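Local structure of histone-lysine N-methyltransferase, H3 lysine-9 specific SUVH6 (Arabidopsis thaliana, 6A5K) at residues Q152-G157 with N211-Q216; L461-V466 with P476-F481; V191-Y196 with L226-V231. The protein transfers methyl groups from S-adenosylmethionine to histone H3 and probably binds methylated non-CG DNA through its SRA domain. The protein carries 1 engineered substitution. One frame throughout, in Å; residues are numbered along the deposited sequence.

Contact 1: Q152-G157 with N211-Q216; sequences QKLITG and NVFKFQ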
loop_
_atom_site.group_PDB
_atom_site.type_symbol
_atom_site.label_atom_id
_atom_site.label_comp_id
_atom_site.label_asym_id
_atom_site.label_seq_id
_atom_site.Cartn_x
_atom_site.Cartn_y
_atom_site.Cartn_z
ATOM N N GLN A 152 -17.640 -28.036 -21.459
ATOM C CA GLN A 152 -16.236 -27.674 -21.555
ATOM C C GLN A 152 -15.479 -28.797 -22.254
ATOM O O GLN A 152 -15.843 -29.971 -22.145
ATOM C CB GLN A 152 -15.644 -27.390 -20.175
ATOM C CG GLN A 152 -16.289 -26.205 -19.471
ATOM C CD GLN A 152 -15.552 -25.805 -18.213
ATOM O OE1 GLN A 152 -14.672 -26.526 -17.739
ATOM N NE2 GLN A 152 -15.895 -24.641 -17.670
ATOM N N LYS A 153 -14.441 -28.430 -22.996
ATOM C CA LYS A 153 -13.628 -29.397 -23.719
ATOM C C LYS A 153 -12.236 -29.456 -23.108
ATOM O O LYS A 153 -11.773 -28.478 -22.516
ATOM C CB LYS A 153 -13.536 -29.027 -25.199
ATOM C CG LYS A 153 -14.385 -29.880 -26.140
ATOM C CD LYS A 153 -15.593 -30.485 -25.449
ATOM C CE LYS A 153 -16.350 -31.406 -26.394
ATOM N NZ LYS A 153 -17.645 -31.863 -25.817
ATOM N N LEU A 154 -11.568 -30.596 -23.240
ATOM C CA LEU A 154 -10.193 -30.696 -22.774
ATOM C C LEU A 154 -9.247 -30.179 -23.855
ATOM O O LEU A 154 -8.540 -30.945 -24.514
ATOM C CB LEU A 154 -9.842 -32.130 -22.378
ATOM C CG LEU A 154 -8.624 -32.200 -21.453
ATOM C CD1 LEU A 154 -8.930 -31.525 -20.121
ATOM C CD2 LEU A 154 -8.170 -33.638 -21.245
ATOM N N ILE A 155 -9.264 -28.860 -24.031
ATOM C CA ILE A 155 -8.407 -28.173 -24.990
ATOM C C ILE A 155 -7.779 -26.962 -24.318
ATOM O O ILE A 155 -8.132 -26.631 -23.185
ATOM C CB ILE A 155 -9.192 -27.711 -26.235
ATOM C CG1 ILE A 155 -10.380 -26.844 -25.810
ATOM C CG2 ILE A 155 -9.673 -28.902 -27.041
ATOM C CD1 ILE A 155 -11.168 -26.267 -26.967
ATOM N N THR A 156 -6.859 -26.308 -25.024
ATOM C CA THR A 156 -6.195 -25.082 -24.565
ATOM C C THR A 156 -5.844 -25.079 -23.069
ATOM O O THR A 156 -5.083 -25.928 -22.602
ATOM C CB THR A 156 -7.057 -23.837 -24.882
ATOM O OG1 THR A 156 -8.364 -23.993 -24.318
ATOM C CG2 THR A 156 -7.189 -23.652 -26.388
ATOM N N GLY A 157 -6.401 -24.124 -22.328
ATOM C CA GLY A 157 -6.116 -23.983 -20.908
ATOM C C GLY A 157 -6.409 -25.211 -20.061
ATOM O O GLY A 157 -5.580 -25.641 -19.253
ATOM N N ASN A 211 -21.602 -29.383 -18.648
ATOM C CA ASN A 211 -20.401 -30.096 -18.227
ATOM C C ASN A 211 -19.184 -29.201 -17.957
ATOM O O ASN A 211 -18.860 -28.335 -18.768
ATOM C CB ASN A 211 -20.069 -31.121 -19.305
ATOM C CG ASN A 211 -19.289 -32.289 -18.782
ATOM O OD1 ASN A 211 -18.125 -32.145 -18.433
ATOM N ND2 ASN A 211 -19.920 -33.461 -18.732
ATOM N N VAL A 212 -18.506 -29.410 -16.825
ATOM C CA VAL A 212 -17.301 -28.641 -16.507
ATOM C C VAL A 212 -16.150 -29.490 -15.952
ATOM O O VAL A 212 -16.363 -30.555 -15.372
ATOM C CB VAL A 212 -17.589 -27.518 -15.477
ATOM C CG1 VAL A 212 -18.617 -26.532 -16.019
ATOM C CG2 VAL A 212 -18.042 -28.110 -14.147
ATOM N N PHE A 213 -14.932 -28.994 -16.124
ATOM C CA PHE A 213 -13.751 -29.630 -15.553
ATOM C C PHE A 213 -13.369 -28.996 -14.223
ATOM O O PHE A 213 -13.433 -27.775 -14.066
ATOM C CB PHE A 213 -12.564 -29.550 -16.520
ATOM C CG PHE A 213 -12.754 -30.349 -17.771
ATOM C CD1 PHE A 213 -13.263 -29.761 -18.919
ATOM C CD2 PHE A 213 -12.434 -31.695 -17.799
ATOM C CE1 PHE A 213 -13.441 -30.504 -20.073
ATOM C CE2 PHE A 213 -12.613 -32.445 -18.951
ATOM C CZ PHE A 213 -13.116 -31.848 -20.088
ATOM N N LYS A 214 -12.967 -29.833 -13.273
ATOM C CA LYS A 214 -12.475 -29.357 -11.990
ATOM C C LYS A 214 -11.112 -29.982 -11.706
ATOM O O LYS A 214 -10.859 -31.125 -12.078
ATOM C CB LYS A 214 -13.465 -29.682 -10.873
ATOM C CG LYS A 214 -14.820 -29.011 -11.049
ATOM C CD LYS A 214 -15.330 -28.435 -9.742
ATOM C CE LYS A 214 -16.611 -27.647 -9.953
ATOM N NZ LYS A 214 -17.025 -26.919 -8.719
ATOM N N PHE A 215 -10.246 -29.223 -11.044
ATOM C CA PHE A 215 -8.860 -29.616 -10.812
ATOM C C PHE A 215 -8.539 -29.473 -9.331
ATOM O O PHE A 215 -8.957 -28.506 -8.699
ATOM C CB PHE A 215 -7.895 -28.744 -11.640
ATOM C CG PHE A 215 -8.156 -28.776 -13.124
ATOM C CD1 PHE A 215 -9.149 -27.982 -13.687
ATOM C CD2 PHE A 215 -7.394 -29.583 -13.959
ATOM C CE1 PHE A 215 -9.387 -28.004 -15.052
ATOM C CE2 PHE A 215 -7.622 -29.612 -15.326
ATOM C CZ PHE A 215 -8.624 -28.823 -15.873
ATOM N N GLN A 216 -7.803 -30.424 -8.769
ATOM C CA GLN A 216 -7.323 -30.258 -7.403
ATOM C C GLN A 216 -5.841 -29.919 -7.411
ATOM O O GLN A 216 -5.043 -30.634 -8.004
ATOM C CB GLN A 216 -7.573 -31.517 -6.564
ATOM C CG GLN A 216 -6.927 -31.461 -5.190
ATOM C CD GLN A 216 -7.290 -32.648 -4.332
ATOM O OE1 GLN A 216 -8.450 -32.827 -3.970
ATOM N NE2 GLN A 216 -6.302 -33.465 -4.000
#
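The Phe213 ring lies beside the backbone of Gln152 to Leu154, with the methyl Leu154 CD1 over one of its faces in a CH-pi contact, 4.2 Å from the ring centroid and displaced toward the rim. The two side chains cross at about a right angle. At the ring edge, close to its plane, sits Lys153 N. The rim atom Phe213 CE1 also comes within 3.2 Å of Gln152 O, which approaches obliquely, and Phe213 CD1 packs against Gln152 CB at 3.6 Å.

The second flat group is the amide of Gln152, whose oxygen meets the backbone N-H of Phe213. This atom, Gln152 OE1, accepts a nearly straight hydrogen bond from Phe213 N at 3.0 Å (N-H...O 178°), the donor standing above the amide carbonyl plane. Gln152 CG lies anti to the carbonyl carbon and the chain is extended beyond it (chi2 -171°), which carries CD across Val212 CA. The amide nitrogen Gln152 NE2 sits 3.7 Å from Val212 CG1 and has a weak hydrogen bond to Gly131 O. At the other end of the residue, Gln152 N donates to Asn211 O at 3.0 Å, so Gln152 grips the strand with both its backbone and its side chain. Asn211 OD1 is instead hydrogen-bonded to Gln203 NE2.

Beyond Lys153 the loop bends through an inverse gamma turn centred on Leu154, whose side chain also touches Tyr201 and Leu159. A loop leading into helix 156-167 is thereby fastened to strand 211-219, a member of the mixed sheet of the SRA domain, a family of the PUA clan.

Contact 2: L461-V466 with P476-F481; sequences LYAQNV and PHVMFF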
loop_
_atom_site.group_PDB
_atom_site.type_symbol
_atom_site.label_atom_id
_atom_site.label_comp_id
_atom_site.label_asym_id
_atom_site.label_seq_id
_atom_site.Cartn_x
_atom_site.Cartn_y
_atom_site.Cartn_z
ATOM N N LEU A 461 5.600 3.171 2.855
ATOM C CA LEU A 461 4.957 4.438 3.215
ATOM C C LEU A 461 5.841 5.622 2.861
ATOM O O LEU A 461 7.052 5.486 2.739
ATOM C CB LEU A 461 4.639 4.513 4.716
ATOM C CG LEU A 461 3.796 3.458 5.439
ATOM C CD1 LEU A 461 3.473 3.935 6.865
ATOM C CD2 LEU A 461 2.525 3.118 4.679
ATOM N N TYR A 462 5.233 6.794 2.711
ATOM C CA TYR A 462 6.015 8.021 2.688
ATOM C C TYR A 462 5.336 9.095 3.517
ATOM O O TYR A 462 4.117 9.046 3.753
ATOM C CB TYR A 462 6.236 8.536 1.257
ATOM C CG TYR A 462 4.976 8.820 0.473
ATOM C CD1 TYR A 462 4.397 7.837 -0.314
ATOM C CD2 TYR A 462 4.371 10.083 0.504
ATOM C CE1 TYR A 462 3.249 8.084 -1.048
ATOM C CE2 TYR A 462 3.215 10.336 -0.229
ATOM C CZ TYR A 462 2.661 9.329 -1.003
ATOM O OH TYR A 462 1.519 9.552 -1.756
ATOM N N ALA A 463 6.139 10.069 3.939
ATOM C CA ALA A 463 5.655 11.217 4.700
ATOM C C ALA A 463 5.185 12.318 3.756
ATOM O O ALA A 463 5.806 12.587 2.728
ATOM C CB ALA A 463 6.744 11.744 5.638
ATOM N N GLN A 464 4.075 12.943 4.123
ATOM C CA GLN A 464 3.431 13.960 3.314
ATOM C C GLN A 464 3.028 15.119 4.213
ATOM O O GLN A 464 2.279 14.935 5.180
ATOM C CB GLN A 464 2.203 13.388 2.605
ATOM C CG GLN A 464 1.390 14.406 1.819
ATOM C CD GLN A 464 2.209 15.052 0.714
ATOM O OE1 GLN A 464 2.705 14.368 -0.187
ATOM N NE2 GLN A 464 2.369 16.375 0.784
ATOM N N ASN A 465 3.527 16.308 3.898
ATOM C CA ASN A 465 3.162 17.506 4.649
ATOM C C ASN A 465 1.743 17.940 4.306
ATOM O O ASN A 465 1.396 18.048 3.129
ATOM C CB ASN A 465 4.143 18.645 4.362
ATOM C CG ASN A 465 5.508 18.413 4.987
ATOM O OD1 ASN A 465 5.664 17.582 5.876
ATOM N ND2 ASN A 465 6.504 19.160 4.527
ATOM N N VAL A 466 0.930 18.178 5.335
ATOM C CA VAL A 466 -0.454 18.615 5.144
ATOM C C VAL A 466 -0.775 19.810 6.042
ATOM O O VAL A 466 -0.401 19.839 7.212
ATOM C CB VAL A 466 -1.472 17.472 5.429
ATOM C CG1 VAL A 466 -2.919 17.966 5.265
ATOM C CG2 VAL A 466 -1.227 16.286 4.497
ATOM N N PRO A 476 4.027 21.948 9.267
ATOM C CA PRO A 476 2.915 21.185 8.704
ATOM C C PRO A 476 2.678 19.901 9.487
ATOM O O PRO A 476 3.572 19.433 10.205
ATOM C CB PRO A 476 3.387 20.886 7.283
ATOM C CG PRO A 476 4.877 20.814 7.408
ATOM C CD PRO A 476 5.226 21.886 8.410
ATOM N N HIS A 477 1.474 19.353 9.365
ATOM C CA HIS A 477 1.195 18.014 9.860
ATOM C C HIS A 477 1.990 17.010 9.037
ATOM O O HIS A 477 2.058 17.125 7.812
ATOM C CB HIS A 477 -0.299 17.697 9.779
ATOM C CG HIS A 477 -1.146 18.560 10.656
ATOM N ND1 HIS A 477 -1.402 18.258 11.976
ATOM C CD2 HIS A 477 -1.797 19.723 10.404
ATOM C CE1 HIS A 477 -2.168 19.199 12.501
ATOM N NE2 HIS A 477 -2.419 20.099 11.567
ATOM N N VAL A 478 2.592 16.029 9.704
ATOM C CA VAL A 478 3.300 14.970 8.987
ATOM C C VAL A 478 2.377 13.759 8.876
ATOM O O VAL A 478 2.091 13.090 9.868
ATOM C CB VAL A 478 4.626 14.613 9.687
ATOM C CG1 VAL A 478 5.271 13.376 9.062
ATOM C CG2 VAL A 478 5.578 15.818 9.627
HETATM N N MSE A 479 1.887 13.503 7.665
HETATM C CA MSE A 479 0.891 12.460 7.435
HETATM C C MSE A 479 1.482 11.343 6.589
HETATM O O MSE A 479 2.018 11.609 5.516
HETATM C CB MSE A 479 -0.336 13.042 6.727
HETATM C CG MSE A 479 -0.899 14.305 7.399
HETATM SE SE MSE A 479 -1.475 13.902 9.202
HETATM C CE MSE A 479 -2.920 15.207 9.396
ATOM N N PHE A 480 1.370 10.098 7.041
ATOM C CA PHE A 480 1.893 8.987 6.246
ATOM C C PHE A 480 0.867 8.412 5.272
ATOM O O PHE A 480 -0.306 8.240 5.617
ATOM C CB PHE A 480 2.410 7.884 7.164
ATOM C CG PHE A 480 3.529 8.327 8.042
ATOM C CD1 PHE A 480 4.803 8.481 7.524
ATOM C CD2 PHE A 480 3.313 8.606 9.382
ATOM C CE1 PHE A 480 5.846 8.894 8.326
ATOM C CE2 PHE A 480 4.349 9.028 10.186
ATOM C CZ PHE A 480 5.616 9.169 9.658
ATOM N N PHE A 481 1.331 8.115 4.058
ATOM C CA PHE A 481 0.509 7.515 3.007
ATOM C C PHE A 481 1.162 6.239 2.460
ATOM O O PHE A 481 2.386 6.155 2.368
ATOM C CB PHE A 481 0.304 8.493 1.843
ATOM C CG PHE A 481 -0.656 9.612 2.139
ATOM C CD1 PHE A 481 -0.217 10.772 2.770
ATOM C CD2 PHE A 481 -1.986 9.513 1.764
ATOM C CE1 PHE A 481 -1.097 11.806 3.039
ATOM C CE2 PHE A 481 -2.874 10.552 2.031
ATOM C CZ PHE A 481 -2.430 11.691 2.658
#
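An antiparallel beta hairpin of the SET domain is formed here, with Tyr462 opposite Phe481, Gln464 opposite selenomethionine Met479 and Val466 opposite His477 as hydrogen-bonded pairs. Each pair has two backbone bonds; that from Gln464 N to Met479 O is 2.8 Å long but bent, at 133°.

On the face carrying these six side chains, Phe481 CB sits over the Tyr462 ring, toward its rim and 3.8 Å from Tyr462 CZ. Tyr462 CG stands between the backbone N and the carbonyl carbon (chi1 58°), which starts the ring off toward its neighbour. Phe481 CD1 then rests on Gln464 CB at 3.6 Å. The Gln464 chain bends at chi2 (61°), turning CD aside from the extended line, and its NE2 donates to Asn465 O at 3.0 Å as well as to Lys326 O. Farther along, Val466 CG2 meets Met479 CG at 3.5 Å, the two side chains crossing at about a right angle.

The hairpin supplies the two inner strands of a four-stranded mixed sheet, between strands 328-330 and 378-381. Within it, His477 ND1 is hydrogen-bonded to Glu381 OE2 of strand 378-381.

On the other face, Ala463 CB lies 4.0 Å from Phe480 CE1 and also touches Val478 CG1. Asn465 CG presses on Pro476 CG at 3.5 Å, just where strand 477-482 begins, and the Phe480 side chain comes within about 9 Å of the bound S-adenosylmethionine.

Contact 3: V191-Y196 with L226-V231; sequences VYDGLY and LSWVEV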
loop_
_atom_site.group_PDB
_atom_site.type_symbol
_atom_site.label_atom_id
_atom_site.label_comp_id
_atom_site.label_asym_id
_atom_site.label_seq_id
_atom_site.Cartn_x
_atom_site.Cartn_y
_atom_site.Cartn_z
ATOM N N VAL A 191 -4.500 -11.761 -4.993
ATOM C CA VAL A 191 -3.353 -12.079 -4.149
ATOM C C VAL A 191 -2.538 -13.226 -4.735
ATOM O O VAL A 191 -3.091 -14.275 -5.083
ATOM C CB VAL A 191 -3.804 -12.459 -2.717
ATOM C CG1 VAL A 191 -2.603 -12.719 -1.819
ATOM C CG2 VAL A 191 -4.686 -11.365 -2.130
ATOM N N TYR A 192 -1.225 -13.032 -4.848
ATOM C CA TYR A 192 -0.329 -14.116 -5.245
ATOM C C TYR A 192 -0.106 -15.094 -4.084
ATOM O O TYR A 192 0.548 -14.753 -3.092
ATOM C CB TYR A 192 1.015 -13.567 -5.737
ATOM C CG TYR A 192 1.976 -14.675 -6.109
ATOM C CD1 TYR A 192 1.548 -15.754 -6.876
ATOM C CD2 TYR A 192 3.289 -14.663 -5.667
ATOM C CE1 TYR A 192 2.405 -16.781 -7.204
ATOM C CE2 TYR A 192 4.163 -15.688 -5.999
ATOM C CZ TYR A 192 3.714 -16.740 -6.766
ATOM O OH TYR A 192 4.566 -17.760 -7.093
ATOM N N ASP A 193 -0.639 -16.310 -4.213
ATOM C CA ASP A 193 -0.602 -17.276 -3.116
ATOM C C ASP A 193 0.496 -18.326 -3.275
ATOM O O ASP A 193 0.638 -19.222 -2.437
ATOM C CB ASP A 193 -1.962 -17.959 -2.962
ATOM C CG ASP A 193 -2.909 -17.174 -2.063
ATOM O OD1 ASP A 193 -2.441 -16.254 -1.350
ATOM O OD2 ASP A 193 -4.120 -17.477 -2.066
ATOM N N GLY A 194 1.284 -18.204 -4.337
ATOM C CA GLY A 194 2.452 -19.048 -4.504
ATOM C C GLY A 194 2.302 -20.177 -5.509
ATOM O O GLY A 194 1.425 -20.158 -6.380
ATOM N N LEU A 195 3.172 -21.172 -5.367
ATOM C CA LEU A 195 3.275 -22.258 -6.328
ATOM C C LEU A 195 2.552 -23.511 -5.864
ATOM O O LEU A 195 2.639 -23.900 -4.698
ATOM C CB LEU A 195 4.743 -22.586 -6.602
ATOM C CG LEU A 195 5.586 -21.449 -7.180
ATOM C CD1 LEU A 195 7.013 -21.924 -7.414
ATOM C CD2 LEU A 195 4.977 -20.936 -8.465
ATOM N N TYR A 196 1.839 -24.137 -6.796
ATOM C CA TYR A 196 1.054 -25.330 -6.515
ATOM C C TYR A 196 1.374 -26.423 -7.530
ATOM O O TYR A 196 1.891 -26.143 -8.615
ATOM C CB TYR A 196 -0.448 -25.024 -6.563
ATOM C CG TYR A 196 -1.002 -24.234 -5.394
ATOM C CD1 TYR A 196 -1.976 -24.780 -4.568
ATOM C CD2 TYR A 196 -0.567 -22.933 -5.131
ATOM C CE1 TYR A 196 -2.499 -24.065 -3.502
ATOM C CE2 TYR A 196 -1.083 -22.210 -4.069
ATOM C CZ TYR A 196 -2.049 -22.776 -3.260
ATOM O OH TYR A 196 -2.565 -22.063 -2.199
ATOM N N LEU A 226 0.377 -18.619 3.591
ATOM C CA LEU A 226 -0.692 -17.899 2.914
ATOM C C LEU A 226 -1.134 -16.719 3.774
ATOM O O LEU A 226 -1.271 -16.853 4.992
ATOM C CB LEU A 226 -1.874 -18.836 2.643
ATOM C CG LEU A 226 -1.568 -20.026 1.726
ATOM C CD1 LEU A 226 -2.532 -21.167 1.992
ATOM C CD2 LEU A 226 -1.636 -19.599 0.258
ATOM N N SER A 227 -1.353 -15.563 3.154
ATOM C CA SER A 227 -1.725 -14.386 3.930
ATOM C C SER A 227 -3.119 -14.558 4.541
ATOM O O SER A 227 -3.386 -14.032 5.623
ATOM C CB SER A 227 -1.647 -13.104 3.081
ATOM O OG SER A 227 -2.590 -13.093 2.020
ATOM N N TRP A 228 -3.999 -15.316 3.887
ATOM C CA TRP A 228 -5.346 -15.472 4.440
ATOM C C TRP A 228 -5.299 -16.353 5.688
ATOM O O TRP A 228 -6.114 -16.202 6.599
ATOM C CB TRP A 228 -6.338 -16.026 3.396
ATOM C CG TRP A 228 -6.143 -17.453 2.924
ATOM C CD1 TRP A 228 -5.552 -17.858 1.766
ATOM C CD2 TRP A 228 -6.601 -18.650 3.577
ATOM N NE1 TRP A 228 -5.591 -19.235 1.665
ATOM C CE2 TRP A 228 -6.227 -19.740 2.767
ATOM C CE3 TRP A 228 -7.275 -18.902 4.776
ATOM C CZ2 TRP A 228 -6.502 -21.063 3.118
ATOM C CZ3 TRP A 228 -7.553 -20.217 5.123
ATOM C CH2 TRP A 228 -7.166 -21.278 4.296
ATOM N N VAL A 229 -4.323 -17.251 5.741
ATOM C CA VAL A 229 -4.122 -18.071 6.932
ATOM C C VAL A 229 -3.602 -17.209 8.081
ATOM O O VAL A 229 -4.063 -17.325 9.227
ATOM C CB VAL A 229 -3.150 -19.232 6.646
ATOM C CG1 VAL A 229 -2.702 -19.908 7.940
ATOM C CG2 VAL A 229 -3.800 -20.232 5.702
ATOM N N GLU A 230 -2.655 -16.327 7.773
ATOM C CA GLU A 230 -2.114 -15.419 8.781
ATOM C C GLU A 230 -3.206 -14.510 9.340
ATOM O O GLU A 230 -3.271 -14.260 10.548
ATOM C CB GLU A 230 -0.975 -14.575 8.199
ATOM C CG GLU A 230 0.299 -15.348 7.857
ATOM C CD GLU A 230 0.996 -15.966 9.066
ATOM O OE1 GLU A 230 0.528 -15.786 10.213
ATOM O OE2 GLU A 230 2.036 -16.628 8.865
ATOM N N VAL A 231 -4.065 -14.021 8.452
ATOM C CA VAL A 231 -5.163 -13.148 8.862
ATOM C C VAL A 231 -6.142 -13.922 9.748
ATOM O O VAL A 231 -6.559 -13.448 10.819
ATOM C CB VAL A 231 -5.895 -12.562 7.633
ATOM C CG1 VAL A 231 -7.205 -11.918 8.043
ATOM C CG2 VAL A 231 -5.004 -11.548 6.918
HETATM O O HOH W 1 -3.677 -15.259 0.736
HETATM O O HOH W 2 -0.487 -15.326 0.250
#
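Leu226 CD2 carries the tightly packed part, between Asp193 and Tyr196. It lies 3.5 Å from Asp193 O and 3.6 Å from Asp193 CG, the two side chains crossing at about a right angle, while Tyr196 OH reaches it tip to tip at 3.6 Å. With Leu226 CG anti to the carbonyl carbon (chi1 -62°), CG stands closer to the Asp193 carboxylate than CB does, and its branch CD2 makes the contact.

The looser side is bridged by water rather than by direct bonds. One water donates to Asp193 OD1 (2.6 Å) and to Ser227 OG, and accepts from Trp228 N. A second water also donates to Asp193 OD1 (2.7 Å) and accepts from Ser227 N at 3.0 Å. Direct contact is sparse here: Val191 CG1 stays 3.9 Å from Ser227 OG, and Asp193 OD2 lies at the edge of the Trp228 ring.

Asp193 OD2 forms a salt bridge with Arg175, which, with the nearby helix start, would probably stabilise a charged carboxylate. An alanine in place of Asp193 would probably leave Arg175 without its anionic mate and both waters without a shared acceptor, weakening their link to the helix.

With Leu226 at the N-cap position and the N-H groups of Ser227 and Trp228 answered through water, the first turn of helix 227-234 docks through two bridging waters on strand 190-205 of the SRA-domain sheet.

Overall arrangement
From the N terminus, the chain first reaches the loop of contact 1 at 152-157, runs on through helix 156-167 and strand 171-176, and enters contact 3 at 191-196. Contact 1 then closes at 211-216, and contact 3 closes at 226-231, so the two loops cross. Their strands, 190-205 and 211-219, are antiparallel neighbours in one sheet, yet the contacts lie at separate places on it, centres about 24 Å apart. Contact 1 ties a loop to this sheet, and contact 3 docks the following helix 227-234. Much later, contact 2 closes a short hairpin in the SET domain, its centre about 50 Å from contact 1 and 31 Å from contact 3.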